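Local coordinates for monoamine oxidase regulatory protein, putative (Archaeoglobus fulgidus, PDB 1Q6W) that is of unproven function but, as a MaoC-like protein with a hot dog fold, is probably related to hydratases and dehydratases that act on acyl thioesters, at residues G21-G26 and S116-E121; V132-E137 and A149-L154; N11-E16 and S85-S90; I109-A114 and K139-E144. All blocks are in the same frame, centred on the assembly; numbering follows the deposited sequence.

Interaction 1. Residues G21-G26 and S116-E121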
loop_
_atom_site.group_PDB
_atom_site.type_symbol
_atom_site.label_atom_id
_atom_site.label_comp_id
_atom_site.label_asym_id
_atom_site.label_seq_id
_atom_site.Cartn_x
_atom_site.Cartn_y
_atom_site.Cartn_z
ATOM N N GLY A 21 -0.341 -3.821 -23.262
ATOM C CA GLY A 21 1.008 -4.185 -23.650
ATOM C C GLY A 21 2.025 -3.086 -23.397
ATOM O O GLY A 21 3.231 -3.344 -23.332
ATOM N N GLU A 22 1.552 -1.849 -23.271
ATOM C CA GLU A 22 2.459 -0.740 -23.013
ATOM C C GLU A 22 3.067 -0.938 -21.626
ATOM O O GLU A 22 2.368 -1.295 -20.672
ATOM C CB GLU A 22 1.717 0.589 -23.058
ATOM C CG GLU A 22 1.083 0.900 -24.397
ATOM C CD GLU A 22 0.559 2.328 -24.477
ATOM O OE1 GLU A 22 1.387 3.264 -24.468
ATOM O OE2 GLU A 22 -0.677 2.516 -24.547
ATOM N N LYS A 23 4.368 -0.712 -21.519
ATOM C CA LYS A 23 5.053 -0.881 -20.255
ATOM C C LYS A 23 5.797 0.388 -19.829
ATOM O O LYS A 23 6.364 1.097 -20.652
ATOM C CB LYS A 23 6.030 -2.073 -20.341
ATOM C CG LYS A 23 6.748 -2.362 -19.027
ATOM C CD LYS A 23 7.668 -3.569 -19.101
ATOM C CE LYS A 23 6.893 -4.874 -19.121
ATOM N NZ LYS A 23 7.811 -6.044 -19.037
ATOM N N ILE A 24 5.781 0.664 -18.531
ATOM C CA ILE A 24 6.459 1.826 -17.973
ATOM C C ILE A 24 7.614 1.346 -17.104
ATOM O O ILE A 24 7.433 0.484 -16.246
ATOM C CB ILE A 24 5.508 2.669 -17.107
ATOM C CG1 ILE A 24 4.346 3.173 -17.959
ATOM C CG2 ILE A 24 6.250 3.847 -16.517
ATOM C CD1 ILE A 24 3.233 3.798 -17.158
ATOM N N GLU A 25 8.796 1.914 -17.324
ATOM C CA GLU A 25 9.990 1.531 -16.585
ATOM C C GLU A 25 10.352 2.626 -15.587
ATOM O O GLU A 25 10.715 3.732 -15.974
ATOM C CB GLU A 25 11.144 1.312 -17.565
ATOM C CG GLU A 25 12.141 0.255 -17.138
ATOM C CD GLU A 25 11.569 -1.148 -17.210
ATOM O OE1 GLU A 25 10.578 -1.424 -16.506
ATOM O OE2 GLU A 25 12.107 -1.976 -17.975
ATOM N N GLY A 26 10.251 2.328 -14.299
ATOM C CA GLY A 26 10.576 3.312 -13.286
ATOM C C GLY A 26 12.076 3.430 -13.047
ATOM O O GLY A 26 12.860 2.533 -13.400
ATOM N N SER A 116 8.298 -1.851 -12.669
ATOM C CA SER A 116 7.794 -1.690 -14.015
ATOM C C SER A 116 6.299 -1.950 -13.971
ATOM O O SER A 116 5.830 -2.762 -13.166
ATOM C CB SER A 116 8.472 -2.684 -14.964
ATOM O OG SER A 116 8.184 -4.027 -14.610
ATOM N N ALA A 117 5.557 -1.247 -14.817
ATOM C CA ALA A 117 4.124 -1.445 -14.894
ATOM C C ALA A 117 3.740 -1.742 -16.355
ATOM O O ALA A 117 4.270 -1.125 -17.286
ATOM C CB ALA A 117 3.416 -0.223 -14.399
ATOM N N GLU A 118 2.826 -2.683 -16.555
ATOM C CA GLU A 118 2.402 -3.028 -17.903
ATOM C C GLU A 118 0.883 -3.052 -17.990
ATOM O O GLU A 118 0.219 -3.577 -17.101
ATOM C CB GLU A 118 2.972 -4.386 -18.295
ATOM C CG GLU A 118 2.611 -4.823 -19.683
ATOM C CD GLU A 118 3.165 -6.186 -20.010
ATOM O OE1 GLU A 118 2.944 -6.659 -21.153
ATOM O OE2 GLU A 118 3.823 -6.785 -19.124
ATOM N N VAL A 119 0.328 -2.465 -19.047
ATOM C CA VAL A 119 -1.117 -2.465 -19.202
ATOM C C VAL A 119 -1.553 -3.867 -19.580
ATOM O O VAL A 119 -1.094 -4.419 -20.590
ATOM C CB VAL A 119 -1.577 -1.498 -20.306
ATOM C CG1 VAL A 119 -3.111 -1.564 -20.447
ATOM C CG2 VAL A 119 -1.091 -0.079 -19.989
ATOM N N VAL A 120 -2.441 -4.444 -18.777
ATOM C CA VAL A 120 -2.907 -5.794 -19.036
ATOM C C VAL A 120 -4.402 -5.910 -19.278
ATOM O O VAL A 120 -4.874 -6.937 -19.744
ATOM C CB VAL A 120 -2.522 -6.738 -17.884
ATOM C CG1 VAL A 120 -1.008 -6.774 -17.740
ATOM C CG2 VAL A 120 -3.216 -6.304 -16.587
ATOM N N GLU A 121 -5.149 -4.862 -18.982
ATOM C CA GLU A 121 -6.591 -4.918 -19.171
ATOM C C GLU A 121 -7.256 -3.550 -19.300
ATOM O O GLU A 121 -6.780 -2.539 -18.767
ATOM C CB GLU A 121 -7.210 -5.690 -18.012
ATOM C CG GLU A 121 -8.720 -5.789 -18.046
ATOM C CD GLU A 121 -9.272 -6.618 -16.894
ATOM O OE1 GLU A 121 -10.512 -6.713 -16.769
ATOM O OE2 GLU A 121 -8.466 -7.177 -16.113
#

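Interaction 2. Residues V132-E137 and A149-L154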
loop_
_atom_site.group_PDB
_atom_site.type_symbol
_atom_site.label_atom_id
_atom_site.label_comp_id
_atom_site.label_asym_id
_atom_site.label_seq_id
_atom_site.Cartn_x
_atom_site.Cartn_y
_atom_site.Cartn_z
ATOM N N VAL A 132 -8.428 1.050 -16.537
ATOM C CA VAL A 132 -7.252 0.401 -17.085
ATOM C C VAL A 132 -6.595 -0.362 -15.953
ATOM O O VAL A 132 -6.473 0.150 -14.838
ATOM C CB VAL A 132 -6.267 1.446 -17.654
ATOM C CG1 VAL A 132 -5.004 0.761 -18.187
ATOM C CG2 VAL A 132 -6.963 2.250 -18.753
ATOM N N THR A 133 -6.194 -1.595 -16.228
ATOM C CA THR A 133 -5.532 -2.404 -15.215
ATOM C C THR A 133 -4.058 -2.616 -15.557
ATOM O O THR A 133 -3.715 -2.960 -16.692
ATOM C CB THR A 133 -6.215 -3.769 -15.067
ATOM O OG1 THR A 133 -7.544 -3.566 -14.578
ATOM C CG2 THR A 133 -5.425 -4.671 -14.094
ATOM N N TYR A 134 -3.194 -2.419 -14.567
ATOM C CA TYR A 134 -1.762 -2.561 -14.774
ATOM C C TYR A 134 -1.184 -3.692 -13.963
ATOM O O TYR A 134 -1.662 -3.996 -12.874
ATOM C CB TYR A 134 -1.029 -1.267 -14.386
ATOM C CG TYR A 134 -1.494 -0.034 -15.121
ATOM C CD1 TYR A 134 -2.693 0.602 -14.781
ATOM C CD2 TYR A 134 -0.729 0.512 -16.161
ATOM C CE1 TYR A 134 -3.114 1.755 -15.464
ATOM C CE2 TYR A 134 -1.136 1.648 -16.842
ATOM C CZ TYR A 134 -2.324 2.268 -16.495
ATOM O OH TYR A 134 -2.713 3.406 -17.187
ATOM N N LYS A 135 -0.143 -4.309 -14.496
ATOM C CA LYS A 135 0.540 -5.371 -13.787
ATOM C C LYS A 135 1.830 -4.734 -13.288
ATOM O O LYS A 135 2.619 -4.222 -14.078
ATOM C CB LYS A 135 0.864 -6.539 -14.717
ATOM C CG LYS A 135 1.442 -7.737 -13.996
ATOM C CD LYS A 135 1.765 -8.864 -14.970
ATOM C CE LYS A 135 2.105 -10.167 -14.240
ATOM N NZ LYS A 135 3.285 -10.038 -13.333
ATOM N N LEU A 136 2.034 -4.739 -11.977
ATOM C CA LEU A 136 3.227 -4.157 -11.403
ATOM C C LEU A 136 4.252 -5.225 -11.060
ATOM O O LEU A 136 3.918 -6.275 -10.500
ATOM C CB LEU A 136 2.868 -3.373 -10.142
ATOM C CG LEU A 136 4.028 -2.715 -9.399
ATOM C CD1 LEU A 136 4.692 -1.692 -10.300
ATOM C CD2 LEU A 136 3.517 -2.039 -8.152
ATOM N N GLU A 137 5.508 -4.953 -11.396
ATOM C CA GLU A 137 6.598 -5.873 -11.103
ATOM C C GLU A 137 7.766 -5.112 -10.515
ATOM O O GLU A 137 8.193 -4.100 -11.060
ATOM C CB GLU A 137 7.042 -6.598 -12.365
ATOM C CG GLU A 137 6.443 -7.967 -12.510
ATOM C CD GLU A 137 6.854 -8.650 -13.791
ATOM O OE1 GLU A 137 8.055 -8.592 -14.152
ATOM O OE2 GLU A 137 5.970 -9.256 -14.436
ATOM N N ALA A 149 2.107 -7.059 -8.292
ATOM C CA ALA A 149 0.783 -6.556 -7.976
ATOM C C ALA A 149 -0.050 -6.186 -9.198
ATOM O O ALA A 149 0.459 -6.000 -10.314
ATOM C CB ALA A 149 0.881 -5.354 -7.044
ATOM N N LEU A 150 -1.352 -6.086 -8.960
ATOM C CA LEU A 150 -2.311 -5.732 -9.988
ATOM C C LEU A 150 -3.093 -4.524 -9.461
ATOM O O LEU A 150 -3.707 -4.592 -8.398
ATOM C CB LEU A 150 -3.247 -6.914 -10.219
ATOM C CG LEU A 150 -3.453 -7.440 -11.632
ATOM C CD1 LEU A 150 -2.134 -7.572 -12.366
ATOM C CD2 LEU A 150 -4.148 -8.770 -11.520
ATOM N N TYR A 151 -3.045 -3.408 -10.181
ATOM C CA TYR A 151 -3.775 -2.222 -9.747
ATOM C C TYR A 151 -4.490 -1.603 -10.933
ATOM O O TYR A 151 -4.124 -1.857 -12.089
ATOM C CB TYR A 151 -2.819 -1.213 -9.093
ATOM C CG TYR A 151 -1.818 -0.548 -10.023
ATOM C CD1 TYR A 151 -2.095 0.698 -10.590
ATOM C CD2 TYR A 151 -0.586 -1.150 -10.312
ATOM C CE1 TYR A 151 -1.177 1.331 -11.415
ATOM C CE2 TYR A 151 0.342 -0.517 -11.138
ATOM C CZ TYR A 151 0.042 0.725 -11.687
ATOM O OH TYR A 151 0.950 1.364 -12.502
ATOM N N SER A 152 -5.515 -0.805 -10.663
ATOM C CA SER A 152 -6.257 -0.188 -11.755
ATOM C C SER A 152 -6.631 1.263 -11.512
ATOM O O SER A 152 -6.883 1.675 -10.381
ATOM C CB SER A 152 -7.512 -0.990 -12.028
ATOM O OG SER A 152 -8.243 -1.104 -10.832
ATOM N N ALA A 153 -6.660 2.035 -12.591
ATOM C CA ALA A 153 -7.007 3.451 -12.511
ATOM C C ALA A 153 -8.190 3.761 -13.421
ATOM O O ALA A 153 -8.388 3.119 -14.447
ATOM C CB ALA A 153 -5.810 4.308 -12.906
ATOM N N LEU A 154 -8.990 4.738 -13.026
ATOM C CA LEU A 154 -10.135 5.135 -13.825
ATOM C C LEU A 154 -9.691 6.342 -14.667
ATOM O O LEU A 154 -9.373 7.408 -14.133
ATOM C CB LEU A 154 -11.301 5.499 -12.903
ATOM C CG LEU A 154 -12.671 5.704 -13.534
ATOM C CD1 LEU A 154 -13.739 5.651 -12.473
ATOM C CD2 LEU A 154 -12.692 7.034 -14.237
#

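Interaction 3. Residues N11-E16 and S85-S90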
loop_
_atom_site.group_PDB
_atom_site.type_symbol
_atom_site.label_atom_id
_atom_site.label_comp_id
_atom_site.label_asym_id
_atom_site.label_seq_id
_atom_site.Cartn_x
_atom_site.Cartn_y
_atom_site.Cartn_z
ATOM N N ASN A 11 0.972 16.000 -23.561
ATOM C CA ASN A 11 -0.473 16.098 -23.793
ATOM C C ASN A 11 -1.197 15.029 -22.994
ATOM O O ASN A 11 -0.614 14.004 -22.653
ATOM C CB ASN A 11 -0.794 15.916 -25.275
ATOM C CG ASN A 11 -0.285 17.058 -26.123
ATOM O OD1 ASN A 11 -0.792 18.180 -26.050
ATOM N ND2 ASN A 11 0.734 16.784 -26.929
ATOM N N PRO A 12 -2.486 15.249 -22.689
ATOM C CA PRO A 12 -3.237 14.254 -21.913
ATOM C C PRO A 12 -3.466 12.943 -22.642
ATOM O O PRO A 12 -3.515 12.903 -23.866
ATOM C CB PRO A 12 -4.549 14.977 -21.589
ATOM C CG PRO A 12 -4.722 15.897 -22.760
ATOM C CD PRO A 12 -3.320 16.431 -22.979
ATOM N N ILE A 13 -3.589 11.871 -21.872
ATOM C CA ILE A 13 -3.838 10.554 -22.435
ATOM C C ILE A 13 -5.225 10.118 -22.023
ATOM O O ILE A 13 -5.554 10.119 -20.846
ATOM C CB ILE A 13 -2.838 9.498 -21.920
ATOM C CG1 ILE A 13 -2.644 9.660 -20.411
ATOM C CG2 ILE A 13 -1.540 9.594 -22.695
ATOM C CD1 ILE A 13 -1.801 8.569 -19.786
ATOM N N TYR A 14 -6.040 9.748 -22.998
ATOM C CA TYR A 14 -7.388 9.297 -22.698
ATOM C C TYR A 14 -7.471 7.768 -22.747
ATOM O O TYR A 14 -6.545 7.099 -23.199
ATOM C CB TYR A 14 -8.375 9.932 -23.678
ATOM C CG TYR A 14 -8.348 11.441 -23.652
ATOM C CD1 TYR A 14 -7.453 12.159 -24.442
ATOM C CD2 TYR A 14 -9.203 12.154 -22.814
ATOM C CE1 TYR A 14 -7.413 13.554 -24.397
ATOM C CE2 TYR A 14 -9.169 13.539 -22.759
ATOM C CZ TYR A 14 -8.274 14.235 -23.555
ATOM O OH TYR A 14 -8.259 15.611 -23.517
ATOM N N PHE A 15 -8.584 7.231 -22.268
ATOM C CA PHE A 15 -8.799 5.793 -22.236
ATOM C C PHE A 15 -8.434 5.089 -23.543
ATOM O O PHE A 15 -7.734 4.074 -23.538
ATOM C CB PHE A 15 -10.257 5.508 -21.882
ATOM C CG PHE A 15 -10.556 4.055 -21.663
ATOM C CD1 PHE A 15 -9.872 3.328 -20.698
ATOM C CD2 PHE A 15 -11.534 3.414 -22.408
ATOM C CE1 PHE A 15 -10.158 1.988 -20.480
ATOM C CE2 PHE A 15 -11.824 2.079 -22.193
ATOM C CZ PHE A 15 -11.133 1.365 -21.226
ATOM N N GLU A 16 -8.903 5.634 -24.661
ATOM C CA GLU A 16 -8.650 5.051 -25.975
ATOM C C GLU A 16 -7.190 5.066 -26.401
ATOM O O GLU A 16 -6.784 4.266 -27.236
ATOM C CB GLU A 16 -9.510 5.747 -27.044
ATOM C CG GLU A 16 -10.013 7.135 -26.670
ATOM C CD GLU A 16 -11.234 7.104 -25.756
ATOM O OE1 GLU A 16 -11.132 6.605 -24.621
ATOM O OE2 GLU A 16 -12.307 7.581 -26.172
ATOM N N SER A 85 5.830 13.062 -15.828
ATOM C CA SER A 85 6.699 13.919 -16.613
ATOM C C SER A 85 6.576 13.730 -18.113
ATOM O O SER A 85 7.367 14.272 -18.873
ATOM C CB SER A 85 8.147 13.745 -16.167
ATOM O OG SER A 85 8.431 12.384 -15.983
ATOM N N ASN A 86 5.576 12.976 -18.544
ATOM C CA ASN A 86 5.373 12.760 -19.969
ATOM C C ASN A 86 3.951 13.001 -20.443
ATOM O O ASN A 86 3.711 13.086 -21.647
ATOM C CB ASN A 86 5.787 11.347 -20.376
ATOM C CG ASN A 86 7.277 11.187 -20.464
ATOM O OD1 ASN A 86 7.956 11.024 -19.455
ATOM N ND2 ASN A 86 7.805 11.244 -21.683
ATOM N N TYR A 87 3.002 13.111 -19.516
ATOM C CA TYR A 87 1.609 13.328 -19.911
ATOM C C TYR A 87 0.875 14.287 -19.016
ATOM O O TYR A 87 1.296 14.542 -17.885
ATOM C CB TYR A 87 0.848 12.014 -19.899
ATOM C CG TYR A 87 1.420 10.962 -20.800
ATOM C CD1 TYR A 87 1.256 11.042 -22.182
ATOM C CD2 TYR A 87 2.118 9.875 -20.273
ATOM C CE1 TYR A 87 1.768 10.058 -23.022
ATOM C CE2 TYR A 87 2.639 8.884 -21.106
ATOM C CZ TYR A 87 2.458 8.983 -22.479
ATOM O OH TYR A 87 2.960 8.015 -23.306
ATOM N N ASP A 88 -0.223 14.819 -19.533
ATOM C CA ASP A 88 -1.063 15.712 -18.760
ATOM C C ASP A 88 -2.006 14.728 -18.090
ATOM O O ASP A 88 -2.872 14.146 -18.735
ATOM C CB ASP A 88 -1.837 16.667 -19.675
ATOM C CG ASP A 88 -2.833 17.526 -18.916
ATOM O OD1 ASP A 88 -3.398 18.457 -19.526
ATOM O OD2 ASP A 88 -3.059 17.270 -17.715
ATOM N N VAL A 89 -1.825 14.532 -16.798
ATOM C CA VAL A 89 -2.639 13.571 -16.076
ATOM C C VAL A 89 -4.024 14.053 -15.631
ATOM O O VAL A 89 -4.630 13.456 -14.749
ATOM C CB VAL A 89 -1.858 13.030 -14.852
ATOM C CG1 VAL A 89 -0.538 12.450 -15.332
ATOM C CG2 VAL A 89 -1.619 14.166 -13.808
ATOM N N SER A 90 -4.535 15.116 -16.244
ATOM C CA SER A 90 -5.865 15.603 -15.875
ATOM C C SER A 90 -6.923 14.563 -16.235
ATOM O O SER A 90 -8.030 14.583 -15.701
ATOM C CB SER A 90 -6.192 16.929 -16.572
ATOM O OG SER A 90 -5.964 16.850 -17.957
#

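Interaction 4. Residues I109-A114 and K139-E144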
loop_
_atom_site.group_PDB
_atom_site.type_symbol
_atom_site.label_atom_id
_atom_site.label_comp_id
_atom_site.label_asym_id
_atom_site.label_seq_id
_atom_site.Cartn_x
_atom_site.Cartn_y
_atom_site.Cartn_z
ATOM N N ILE A 109 18.193 -3.647 3.595
ATOM C CA ILE A 109 18.640 -2.261 3.658
ATOM C C ILE A 109 19.568 -1.735 2.572
ATOM O O ILE A 109 19.652 -0.519 2.352
ATOM C CB ILE A 109 19.214 -1.962 5.053
ATOM C CG1 ILE A 109 18.047 -1.844 6.036
ATOM C CG2 ILE A 109 20.059 -0.708 5.056
ATOM C CD1 ILE A 109 18.460 -1.599 7.486
ATOM N N GLY A 110 20.252 -2.603 1.854
ATOM C CA GLY A 110 21.111 -2.051 0.805
ATOM C C GLY A 110 20.697 -2.391 -0.617
ATOM O O GLY A 110 21.401 -2.103 -1.580
ATOM N N ASP A 111 19.542 -3.023 -0.745
ATOM C CA ASP A 111 19.049 -3.440 -2.043
ATOM C C ASP A 111 18.571 -2.265 -2.877
ATOM O O ASP A 111 18.112 -1.242 -2.345
ATOM C CB ASP A 111 17.905 -4.451 -1.877
ATOM C CG ASP A 111 18.365 -5.778 -1.276
ATOM O OD1 ASP A 111 17.504 -6.645 -0.977
ATOM O OD2 ASP A 111 19.590 -5.954 -1.103
ATOM N N THR A 112 18.682 -2.425 -4.192
ATOM C CA THR A 112 18.248 -1.407 -5.136
ATOM C C THR A 112 17.075 -1.988 -5.908
ATOM O O THR A 112 17.243 -2.905 -6.702
ATOM C CB THR A 112 19.378 -1.043 -6.112
ATOM O OG1 THR A 112 20.510 -0.585 -5.370
ATOM C CG2 THR A 112 18.930 0.044 -7.072
ATOM N N ILE A 113 15.885 -1.451 -5.678
ATOM C CA ILE A 113 14.706 -1.965 -6.351
ATOM C C ILE A 113 14.293 -1.160 -7.576
ATOM O O ILE A 113 14.505 0.045 -7.638
ATOM C CB ILE A 113 13.526 -2.035 -5.385
ATOM C CG1 ILE A 113 13.183 -0.634 -4.885
ATOM C CG2 ILE A 113 13.877 -2.945 -4.217
ATOM C CD1 ILE A 113 11.979 -0.592 -3.999
ATOM N N ALA A 114 13.718 -1.847 -8.557
ATOM C CA ALA A 114 13.263 -1.225 -9.793
ATOM C C ALA A 114 11.885 -1.779 -10.120
ATOM O O ALA A 114 11.662 -2.992 -10.083
ATOM C CB ALA A 114 14.208 -1.534 -10.899
ATOM N N LYS A 139 11.723 -5.591 -9.140
ATOM C CA LYS A 139 12.896 -6.474 -9.117
ATOM C C LYS A 139 14.067 -5.815 -8.402
ATOM O O LYS A 139 14.173 -4.589 -8.407
ATOM C CB LYS A 139 13.341 -6.838 -10.545
ATOM C CG LYS A 139 12.336 -7.667 -11.342
ATOM C CD LYS A 139 12.852 -7.909 -12.754
ATOM C CE LYS A 139 11.863 -8.694 -13.613
ATOM N NZ LYS A 139 12.302 -8.722 -15.037
ATOM N N ASN A 140 14.940 -6.620 -7.786
ATOM C CA ASN A 140 16.099 -6.061 -7.095
ATOM C C ASN A 140 17.320 -6.007 -8.012
ATOM O O ASN A 140 17.247 -6.365 -9.182
ATOM C CB ASN A 140 16.428 -6.847 -5.826
ATOM C CG ASN A 140 16.699 -8.309 -6.089
ATOM O OD1 ASN A 140 17.294 -8.673 -7.103
ATOM N ND2 ASN A 140 16.276 -9.158 -5.159
ATOM N N GLN A 141 18.447 -5.562 -7.475
ATOM C CA GLN A 141 19.653 -5.420 -8.264
ATOM C C GLN A 141 20.111 -6.670 -8.994
ATOM O O GLN A 141 20.776 -6.568 -10.019
ATOM C CB GLN A 141 20.801 -4.863 -7.412
ATOM C CG GLN A 141 21.283 -5.737 -6.270
ATOM C CD GLN A 141 20.419 -5.648 -5.024
ATOM O OE1 GLN A 141 20.852 -6.022 -3.937
ATOM N NE2 GLN A 141 19.188 -5.161 -5.173
ATOM N N ARG A 142 19.777 -7.851 -8.496
ATOM C CA ARG A 142 20.198 -9.047 -9.191
ATOM C C ARG A 142 19.076 -9.742 -9.967
ATOM O O ARG A 142 19.055 -10.965 -10.102
ATOM C CB ARG A 142 20.897 -10.013 -8.225
ATOM C CG ARG A 142 20.219 -10.234 -6.928
ATOM C CD ARG A 142 21.023 -11.174 -6.033
ATOM N NE ARG A 142 20.378 -11.297 -4.724
ATOM C CZ ARG A 142 20.461 -10.384 -3.760
ATOM N NH1 ARG A 142 21.176 -9.282 -3.952
ATOM N NH2 ARG A 142 19.811 -10.556 -2.612
ATOM N N GLY A 143 18.146 -8.941 -10.483
ATOM C CA GLY A 143 17.048 -9.456 -11.279
ATOM C C GLY A 143 15.916 -10.199 -10.596
ATOM O O GLY A 143 14.874 -10.437 -11.223
ATOM N N GLU A 144 16.089 -10.567 -9.332
ATOM C CA GLU A 144 15.051 -11.298 -8.623
ATOM C C GLU A 144 13.747 -10.485 -8.488
ATOM O O GLU A 144 13.762 -9.260 -8.307
ATOM C CB GLU A 144 15.567 -11.707 -7.244
ATOM C CG GLU A 144 16.882 -12.458 -7.295
ATOM C CD GLU A 144 17.517 -12.641 -5.923
ATOM O OE1 GLU A 144 18.610 -13.251 -5.851
ATOM O OE2 GLU A 144 16.929 -12.177 -4.919
#

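Interaction 1. Residues G21-G26 and S116-E121
I24 pairs with A117 where strand 23-30, an outermost strand of the hot dog sheet within this chain, runs antiparallel to strand 112-126. The two residues form a hydrogen-bonded pair. I24 N gives to A117 O at 2.7 Å, and A117 N gives to I24 O at 2.9 Å. The loop before the strand is held as well. V119 N reaches E22 O at 2.9 Å, and G21 N reaches V119 O at 2.8 Å.

The tight side carries I24 and A117, with their CB atoms 4.5 Å apart. Helix 68-84 covers this face: V79 touches both residues, and V82 and I83 pack on I24. A117 and V119 are buried; V119 packs against I18, I20 and Y134.

The side with K23, E25, S116 and E118 is looser and more open to solvent, above all at K23 and E25. The K23 chain bends at chi3 (-74°), which brings CE to 3.6 Å from E118 OE2. E118 CG is anti to the backbone N (chi1 -179°), and the extended chain beyond it runs past K23 CE. K23 NZ stays 4.1 Å from E118 OE2, beyond a salt bridge, so the charges probably attract only loosely. An alanine in place of E118 would probably leave K23 without this nearby opposite charge and its chain end freer to turn. Nearer the backbone, K23 CG lies 3.3 Å from A117 O.

Interaction 2. Residues V132-E137 and A149-L154
Y134 and Y151 sit in the middle of an antiparallel strand pairing, the hairpin of strands 129-139 and 145-156 inside the sheet. Three hydrogen-bonded pairs join the backbones: V132 with A153, Y134 with Y151, and L136 with A149. The bond from Y134 N to Y151 O is nearly straight, at 2.7 Å and 176°.

The two tyrosines lie on one face of the sheet. Y134 CB sits over one face of the Y151 ring, 3.8 Å from its centroid. The rings are near parallel, at 12°, but slid apart, so they barely overlap. A chi1 of 69° sets Y151 CG between its backbone N and carbonyl carbon, and the ring beyond it lies against Y134 CB. L136 CB meets the edge of the Y151 ring, 3.9 Å from CE2. Y151 O lies at the edge of the Y134 ring, in its plane.

On the other face, L150 CD1 packs against K135 CA at 3.7 Å. K135 NZ makes a salt bridge along its own strand to E137 OE2 at 3.0 Å, using the anti lone pair of that oxygen.

L136 and Y151 both touch L76 of helix 68-84. An antiparallel sheet packed on a long helix in this way is typical of the hot dog fold.

Interaction 3. Residues N11-E16 and S85-S90
N11 and D88 provide the one hydrogen bond between these two segments, and it is weak: D88 N to N11 O at 3.2 Å. Both segments are irregular. N11-E16 precedes strand 23-30, and S85-S90 follows helix 68-84, the long helix of the hot dog fold. An Asx turn at D88 shapes the second segment.

In that turn, D88 OD2 accepts from S90 OG at 2.9 Å and from S90 N at 3.0 Å. Both donors come from the same face of the carboxylate, above its plane. D88 CG is anti to the backbone N (chi1 174°), which puts it 4.1 Å from P12 CB. D88 CB packs on P12 CD at 3.6 Å, with the two side chains crossing. An alanine in place of D88 would keep CB on the proline but would probably leave S90 N and OG without their acceptor and the turn freer to shift.

The ring of Y87 is the other meeting point. I13 comes over one face, with CD1 4.1 Å above the plane and toward the rim, and the two side chains cross at about a right angle. N86 CB lies over the opposite face, also toward the rim, and N11 O lies at the edge, in plane.

I13 O also accepts from S91 OG. The second subunit packs beside the contact: its P48 meets V89 and its F55 meets S90. Across the contact, P12 CB lies 3.4 Å from D88 O.

Interaction 4. Residues I109-A114 and K139-E144
D111 and Q141 bring two flat groups together, with the carboxylate and amide planes 60° apart and the side chains crossing at about a right angle. Neither group lies flat on the other. The Q141 amide also lies beside the backbone of T112, with Q141 CD 3.8 Å from T112 N. D111 OD1 accepts from F108 N, outside the two segments.

Q141 belongs to a type I beta turn from N140 to G143, in the hairpin between strands 129-139 and 145-156. N140 holds this turn. A chi1 of 58° sets its CG between the backbone N and the carbonyl carbon, and OD1 beyond it accepts from R142 N at 3.0 Å, which makes an Asx turn. N140 ND2 gives to E144 OE2 at 3.1 Å. That oxygen lies in the N140 amide plane but is met from 48° above its own carboxylate plane.

Just before the turn, the contact is sheet. A114 and K139 are an antiparallel hydrogen-bonded pair, with A114 N to K139 O and K139 N to A114 O both at 2.8 Å. I113 packs on V71 and M78 of helix 68-84, and T112 OG1 bonds to T30 OG1. The turn is closed by G143 N, which gives to N140 O at 3.0 Å.

Interactions 1, 2 and 4 are partly buried; among touching residues, interaction 2 has no exposed one. Interactions 1 and 2 are neighbours in one sheet. Probable backbone bonds from S116 and E118 to E137 and K135 join them, and A117 CB packs on the Y151 hydroxyl. Both turn a largely apolar face to helix 68-84, but interaction 2 has the aromatic pair and interaction 1 a loose charged side. Interaction 4 uses strand 112-126 as well. It lies about 21 Å from interaction 2, centre to centre. It has one backbone pair and, for the rest, polar side chains round a turn. Interaction 3 is a surface contact of two loops and touches the second subunit. F15 links it to V132 of interaction 2.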